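Local coordinates for oligopeptide ABC transporter, periplasmic oligopeptide-binding protein, putative (Thermotoga maritima MSB8, PDB 5IPW) that probably binds oligopeptides in the periplasm and delivers them to an ABC transporter for import, at residues P438-V451 against G465-F478. Numbering follows the deposited sequence.
Sequences PLRFTITVTGQFHV and GVWVEIENLERSLF
One face of the Trp467 indole carries the extended side chain of Arg440: CD sits over the six-membered ring, 3.9 Å from its centroid, and the guanidinium follows as a cation-pi partner, its plane turned 31° from the ring. Pro438 CB meets the edge of the same indole, and Tyr430 stacks on the ring. Phe441 has Val468 CG1 over one face, while Val466 CG1 approaches obliquely and Phe356 packs edge-to-face. Arg440 and Phe441, and Trp467 and Val468, lie on neighbouring parallel strands, 440-445 and 467-472, of a right-handed beta-alpha-beta crossover through helix 448-462, in a member of the family 5 extracellular solute-binding proteins; strand 467-472 is the edge strand of a mixed five-stranded sheet.

Trp467 has its CG anti to the backbone N (chi1 -169°), which sets the indole beside Arg440 and lets NE1 donate to Glu469 OE2 at 2.8 Å, on the anti side of the carboxylate. An alanine in place of Trp467 would remove this donor and is likely to leave the arginine chain without its aromatic support. On the other face of the sheet, which also carries Phe441 and Val468, Ile470 CD1 lies 3.6 Å from Ile443 CB, under helix 448-462, where Trp461 touches Ile443 and Val468.

Backbone bonds link the strands from Trp467 N and Leu439 O to Leu473 N and Val445 O, with Glu469 N to Phe441 O weak at 3.4 Å. Past the end of strand 440-445, Thr446 CG2 stands 3.6 Å from the Phe478 ring centroid, nearly on its normal; Thr444 O, still in the strand, lies at the ring edge. Thr446 OG1 donates to Leu473 O at 2.9 Å. Asn472 OD1, in turn, accepts from the N-cap residue, Gly447 N, at 2.8 Å, with the donor in the carbonyl plane.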
loop_
_atom_site.group_PDB
_atom_site.type_symbol
_atom_site.label_atom_id
_atom_site.label_comp_id
_atom_site.label_asym_id
_atom_site.label_seq_id
_atom_site.Cartn_x
_atom_site.Cartn_y
_atom_site.Cartn_z
ATOM N N PRO A 438 42.848 -7.954 -9.178
ATOM C CA PRO A 438 41.987 -7.197 -10.080
ATOM C C PRO A 438 40.714 -6.816 -9.344
ATOM O O PRO A 438 40.125 -7.663 -8.670
ATOM C CB PRO A 438 41.671 -8.184 -11.216
ATOM C CG PRO A 438 42.538 -9.373 -11.003
ATOM C CD PRO A 438 42.968 -9.367 -9.573
ATOM N N LEU A 439 40.309 -5.554 -9.444
ATOM C CA LEU A 439 39.082 -5.105 -8.791
ATOM C C LEU A 439 37.877 -5.733 -9.491
ATOM O O LEU A 439 37.462 -5.299 -10.571
ATOM C CB LEU A 439 38.993 -3.583 -8.777
ATOM C CG LEU A 439 37.772 -3.056 -8.034
ATOM C CD1 LEU A 439 38.144 -1.897 -7.131
ATOM C CD2 LEU A 439 36.705 -2.640 -9.023
ATOM N N ARG A 440 37.340 -6.770 -8.856
ATOM C CA ARG A 440 36.317 -7.608 -9.445
ATOM C C ARG A 440 35.381 -8.130 -8.367
ATOM O O ARG A 440 35.803 -8.406 -7.241
ATOM C CB ARG A 440 36.961 -8.782 -10.189
ATOM C CG ARG A 440 35.980 -9.823 -10.717
ATOM C CD ARG A 440 36.691 -10.928 -11.482
ATOM N NE ARG A 440 35.755 -11.912 -12.025
ATOM C CZ ARG A 440 36.050 -12.828 -12.951
ATOM N NH1 ARG A 440 37.272 -12.921 -13.472
ATOM N NH2 ARG A 440 35.103 -13.662 -13.364
ATOM N N PHE A 441 34.105 -8.252 -8.721
ATOM C CA PHE A 441 33.141 -8.954 -7.886
ATOM C C PHE A 441 31.965 -9.404 -8.721
ATOM O O PHE A 441 31.808 -8.983 -9.865
ATOM C CB PHE A 441 32.681 -8.097 -6.706
ATOM C CG PHE A 441 32.051 -6.796 -7.102
ATOM C CD1 PHE A 441 32.838 -5.684 -7.379
ATOM C CD2 PHE A 441 30.670 -6.669 -7.174
ATOM C CE1 PHE A 441 32.259 -4.477 -7.732
ATOM C CE2 PHE A 441 30.086 -5.463 -7.527
ATOM C CZ PHE A 441 30.881 -4.366 -7.807
ATOM N N THR A 442 31.153 -10.280 -8.143
ATOM C CA THR A 442 30.013 -10.863 -8.834
ATOM C C THR A 442 28.708 -10.240 -8.339
ATOM O O THR A 442 28.475 -10.137 -7.136
ATOM C CB THR A 442 29.976 -12.390 -8.634
ATOM O OG1 THR A 442 31.002 -12.996 -9.427
ATOM C CG2 THR A 442 28.627 -12.972 -9.048
ATOM N N ILE A 443 27.870 -9.826 -9.287
ATOM C CA ILE A 443 26.532 -9.348 -8.981
ATOM C C ILE A 443 25.598 -10.540 -9.014
ATOM O O ILE A 443 25.493 -11.234 -10.027
ATOM C CB ILE A 443 26.044 -8.298 -9.999
ATOM C CG1 ILE A 443 26.949 -7.064 -9.963
ATOM C CG2 ILE A 443 24.602 -7.897 -9.702
ATOM C CD1 ILE A 443 26.720 -6.102 -11.108
ATOM N N THR A 444 24.926 -10.770 -7.892
ATOM C CA THR A 444 23.985 -11.864 -7.764
ATOM C C THR A 444 22.575 -11.352 -7.981
ATOM O O THR A 444 22.139 -10.415 -7.305
ATOM C CB THR A 444 24.055 -12.480 -6.361
ATOM O OG1 THR A 444 25.412 -12.813 -6.058
ATOM C CG2 THR A 444 23.176 -13.732 -6.273
ATOM N N VAL A 445 21.865 -11.979 -8.916
ATOM C CA VAL A 445 20.469 -11.648 -9.177
ATOM C C VAL A 445 19.635 -12.915 -9.240
ATOM O O VAL A 445 20.167 -14.023 -9.257
ATOM C CB VAL A 445 20.297 -10.879 -10.510
ATOM C CG1 VAL A 445 21.271 -9.717 -10.589
ATOM C CG2 VAL A 445 20.496 -11.793 -11.713
ATOM N N THR A 446 18.320 -12.736 -9.273
ATOM C CA THR A 446 17.400 -13.818 -9.610
ATOM C C THR A 446 16.322 -13.261 -10.540
ATOM O O THR A 446 15.654 -12.279 -10.215
ATOM C CB THR A 446 16.803 -14.489 -8.355
ATOM O OG1 THR A 446 15.883 -15.514 -8.747
ATOM C CG2 THR A 446 16.105 -13.480 -7.456
ATOM N N GLY A 447 16.198 -13.865 -11.719
ATOM C CA GLY A 447 15.231 -13.425 -12.723
ATOM C C GLY A 447 15.874 -12.797 -13.945
ATOM O O GLY A 447 16.673 -11.861 -13.832
ATOM N N GLN A 448 15.492 -13.299 -15.118
ATOM C CA GLN A 448 16.023 -12.813 -16.395
ATOM C C GLN A 448 15.946 -11.291 -16.550
ATOM O O GLN A 448 16.794 -10.685 -17.203
ATOM C CB GLN A 448 15.281 -13.477 -17.563
ATOM C CG GLN A 448 15.848 -13.153 -18.939
ATOM C CD GLN A 448 17.327 -13.468 -19.039
ATOM O OE1 GLN A 448 18.147 -12.585 -19.293
ATOM N NE2 GLN A 448 17.677 -14.731 -18.813
ATOM N N PHE A 449 14.920 -10.683 -15.968
ATOM C CA PHE A 449 14.759 -9.247 -16.052
ATOM C C PHE A 449 15.964 -8.551 -15.454
ATOM O O PHE A 449 16.555 -7.689 -16.093
ATOM C CB PHE A 449 13.478 -8.790 -15.349
ATOM C CG PHE A 449 13.450 -7.315 -15.046
ATOM C CD1 PHE A 449 13.410 -6.382 -16.076
ATOM C CD2 PHE A 449 13.479 -6.859 -13.729
ATOM C CE1 PHE A 449 13.392 -5.022 -15.799
ATOM C CE2 PHE A 449 13.460 -5.500 -13.446
ATOM C CZ PHE A 449 13.418 -4.581 -14.484
ATOM N N HIS A 450 16.329 -8.930 -14.233
ATOM C CA HIS A 450 17.427 -8.265 -13.520
ATOM C C HIS A 450 18.790 -8.518 -14.178
ATOM O O HIS A 450 19.662 -7.646 -14.161
ATOM C CB HIS A 450 17.462 -8.704 -12.057
ATOM C CG HIS A 450 16.366 -8.114 -11.225
ATOM N ND1 HIS A 450 16.373 -6.800 -10.810
ATOM C CD2 HIS A 450 15.235 -8.663 -10.721
ATOM C CE1 HIS A 450 15.291 -6.563 -10.090
ATOM N NE2 HIS A 450 14.584 -7.677 -10.022
ATOM N N VAL A 451 18.965 -9.708 -14.749
ATOM C CA VAL A 451 20.154 -10.016 -15.539
ATOM C C VAL A 451 20.358 -8.915 -16.575
ATOM O O VAL A 451 21.404 -8.264 -16.601
ATOM C CB VAL A 451 20.019 -11.379 -16.256
ATOM C CG1 VAL A 451 21.101 -11.564 -17.314
ATOM C CG2 VAL A 451 20.060 -12.520 -15.250
ATOM N N GLY A 465 36.664 0.994 -14.727
ATOM C CA GLY A 465 37.615 -0.057 -14.371
ATOM C C GLY A 465 37.131 -1.054 -13.333
ATOM O O GLY A 465 37.930 -1.808 -12.781
ATOM N N VAL A 466 35.826 -1.069 -13.068
ATOM C CA VAL A 466 35.257 -1.996 -12.108
ATOM C C VAL A 466 34.727 -3.215 -12.850
ATOM O O VAL A 466 33.806 -3.110 -13.658
ATOM C CB VAL A 466 34.141 -1.341 -11.281
ATOM C CG1 VAL A 466 33.394 -2.390 -10.470
ATOM C CG2 VAL A 466 34.713 -0.262 -10.364
ATOM N N TRP A 467 35.322 -4.369 -12.560
ATOM C CA TRP A 467 35.000 -5.619 -13.245
ATOM C C TRP A 467 33.855 -6.328 -12.527
ATOM O O TRP A 467 33.955 -6.627 -11.339
ATOM C CB TRP A 467 36.231 -6.531 -13.257
ATOM C CG TRP A 467 36.131 -7.741 -14.144
ATOM C CD1 TRP A 467 35.025 -8.203 -14.810
ATOM C CD2 TRP A 467 37.182 -8.669 -14.435
ATOM N NE1 TRP A 467 35.332 -9.345 -15.507
ATOM C CE2 TRP A 467 36.648 -9.654 -15.292
ATOM C CE3 TRP A 467 38.529 -8.756 -14.059
ATOM C CZ2 TRP A 467 37.414 -10.717 -15.780
ATOM C CZ3 TRP A 467 39.289 -9.812 -14.544
ATOM C CH2 TRP A 467 38.729 -10.778 -15.394
ATOM N N VAL A 468 32.768 -6.601 -13.243
ATOM C CA VAL A 468 31.695 -7.407 -12.680
ATOM C C VAL A 468 31.249 -8.498 -13.635
ATOM O O VAL A 468 31.384 -8.369 -14.853
ATOM C CB VAL A 468 30.476 -6.555 -12.266
ATOM C CG1 VAL A 468 30.867 -5.563 -11.177
ATOM C CG2 VAL A 468 29.867 -5.839 -13.466
ATOM N N GLU A 469 30.750 -9.582 -13.048
ATOM C CA GLU A 469 30.031 -10.625 -13.769
ATOM C C GLU A 469 28.660 -10.773 -13.126
ATOM O O GLU A 469 28.424 -10.286 -12.017
ATOM C CB GLU A 469 30.766 -11.964 -13.705
ATOM C CG GLU A 469 32.176 -11.945 -14.277
ATOM C CD GLU A 469 32.232 -11.604 -15.757
ATOM O OE1 GLU A 469 31.217 -11.774 -16.470
ATOM O OE2 GLU A 469 33.312 -11.165 -16.207
ATOM N N ILE A 470 27.766 -11.455 -13.830
ATOM C CA ILE A 470 26.377 -11.560 -13.425
ATOM C C ILE A 470 26.014 -13.025 -13.259
ATOM O O ILE A 470 26.067 -13.788 -14.224
ATOM C CB ILE A 470 25.452 -10.933 -14.493
ATOM C CG1 ILE A 470 25.828 -9.467 -14.763
ATOM C CG2 ILE A 470 23.989 -11.055 -14.089
ATOM C CD1 ILE A 470 25.809 -8.559 -13.550
ATOM N N GLU A 471 25.654 -13.424 -12.041
ATOM C CA GLU A 471 25.130 -14.768 -11.823
ATOM C C GLU A 471 23.634 -14.687 -11.543
ATOM O O GLU A 471 23.179 -13.897 -10.713
ATOM C CB GLU A 471 25.894 -15.531 -10.720
ATOM C CG GLU A 471 25.758 -15.009 -9.291
ATOM C CD GLU A 471 26.497 -15.870 -8.262
ATOM O OE1 GLU A 471 26.341 -15.610 -7.051
ATOM O OE2 GLU A 471 27.226 -16.810 -8.648
ATOM N N ASN A 472 22.879 -15.492 -12.277
ATOM C CA ASN A 472 21.444 -15.576 -12.119
ATOM C C ASN A 472 21.118 -16.863 -11.384
ATOM O O ASN A 472 21.272 -17.953 -11.931
ATOM C CB ASN A 472 20.770 -15.567 -13.491
ATOM C CG ASN A 472 19.255 -15.619 -13.399
ATOM O OD1 ASN A 472 18.649 -14.924 -12.586
ATOM N ND2 ASN A 472 18.637 -16.446 -14.231
ATOM N N LEU A 473 20.676 -16.740 -10.139
ATOM C CA LEU A 473 20.392 -17.908 -9.320
ATOM C C LEU A 473 18.903 -18.157 -9.231
ATOM O O LEU A 473 18.094 -17.232 -9.295
ATOM C CB LEU A 473 20.954 -17.731 -7.906
ATOM C CG LEU A 473 22.399 -17.235 -7.793
ATOM C CD1 LEU A 473 22.806 -17.141 -6.329
ATOM C CD2 LEU A 473 23.351 -18.136 -8.568
ATOM N N GLU A 474 18.554 -19.425 -9.078
ATOM C CA GLU A 474 17.192 -19.816 -8.765
ATOM C C GLU A 474 16.761 -19.214 -7.404
ATOM O O GLU A 474 17.560 -19.113 -6.477
ATOM C CB GLU A 474 17.097 -21.347 -8.805
ATOM C CG GLU A 474 15.829 -21.954 -8.234
ATOM C CD GLU A 474 15.964 -22.317 -6.771
ATOM O OE1 GLU A 474 17.017 -22.867 -6.376
ATOM O OE2 GLU A 474 15.007 -22.053 -6.016
ATOM N N ARG A 475 15.496 -18.803 -7.325
ATOM C CA ARG A 475 14.926 -18.074 -6.174
ATOM C C ARG A 475 15.427 -18.518 -4.789
ATOM O O ARG A 475 15.921 -17.704 -4.014
ATOM C CB ARG A 475 13.394 -18.192 -6.202
ATOM C CG ARG A 475 12.643 -17.160 -5.369
ATOM C CD ARG A 475 12.534 -15.832 -6.099
ATOM N NE ARG A 475 11.327 -15.093 -5.732
ATOM C CZ ARG A 475 10.913 -13.970 -6.323
ATOM N NH1 ARG A 475 11.607 -13.427 -7.326
ATOM N NH2 ARG A 475 9.795 -13.380 -5.910
ATOM N N SER A 476 15.275 -19.800 -4.474
ATOM C CA SER A 476 15.600 -20.296 -3.137
ATOM C C SER A 476 17.103 -20.349 -2.861
ATOM O O SER A 476 17.516 -20.202 -1.713
ATOM C CB SER A 476 14.970 -21.672 -2.883
ATOM O OG SER A 476 15.778 -22.715 -3.399
ATOM N N LEU A 477 17.912 -20.571 -3.897
ATOM C CA LEU A 477 19.364 -20.561 -3.733
ATOM C C LEU A 477 19.845 -19.136 -3.489
ATOM O O LEU A 477 20.709 -18.899 -2.647
ATOM C CB LEU A 477 20.072 -21.154 -4.960
ATOM C CG LEU A 477 21.602 -21.298 -4.848
ATOM C CD1 LEU A 477 21.992 -22.331 -3.801
ATOM C CD2 LEU A 477 22.215 -21.667 -6.188
ATOM N N PHE A 478 19.280 -18.204 -4.251
ATOM C CA PHE A 478 19.481 -16.767 -4.064
ATOM C C PHE A 478 19.275 -16.372 -2.603
ATOM O O PHE A 478 20.088 -15.649 -2.033
ATOM C CB PHE A 478 18.490 -16.021 -4.972
ATOM C CG PHE A 478 18.588 -14.520 -4.921
ATOM C CD1 PHE A 478 19.476 -13.838 -5.744
ATOM C CD2 PHE A 478 17.750 -13.785 -4.100
ATOM C CE1 PHE A 478 19.552 -12.453 -5.718
ATOM C CE2 PHE A 478 17.821 -12.404 -4.070
ATOM C CZ PHE A 478 18.723 -11.736 -4.878
#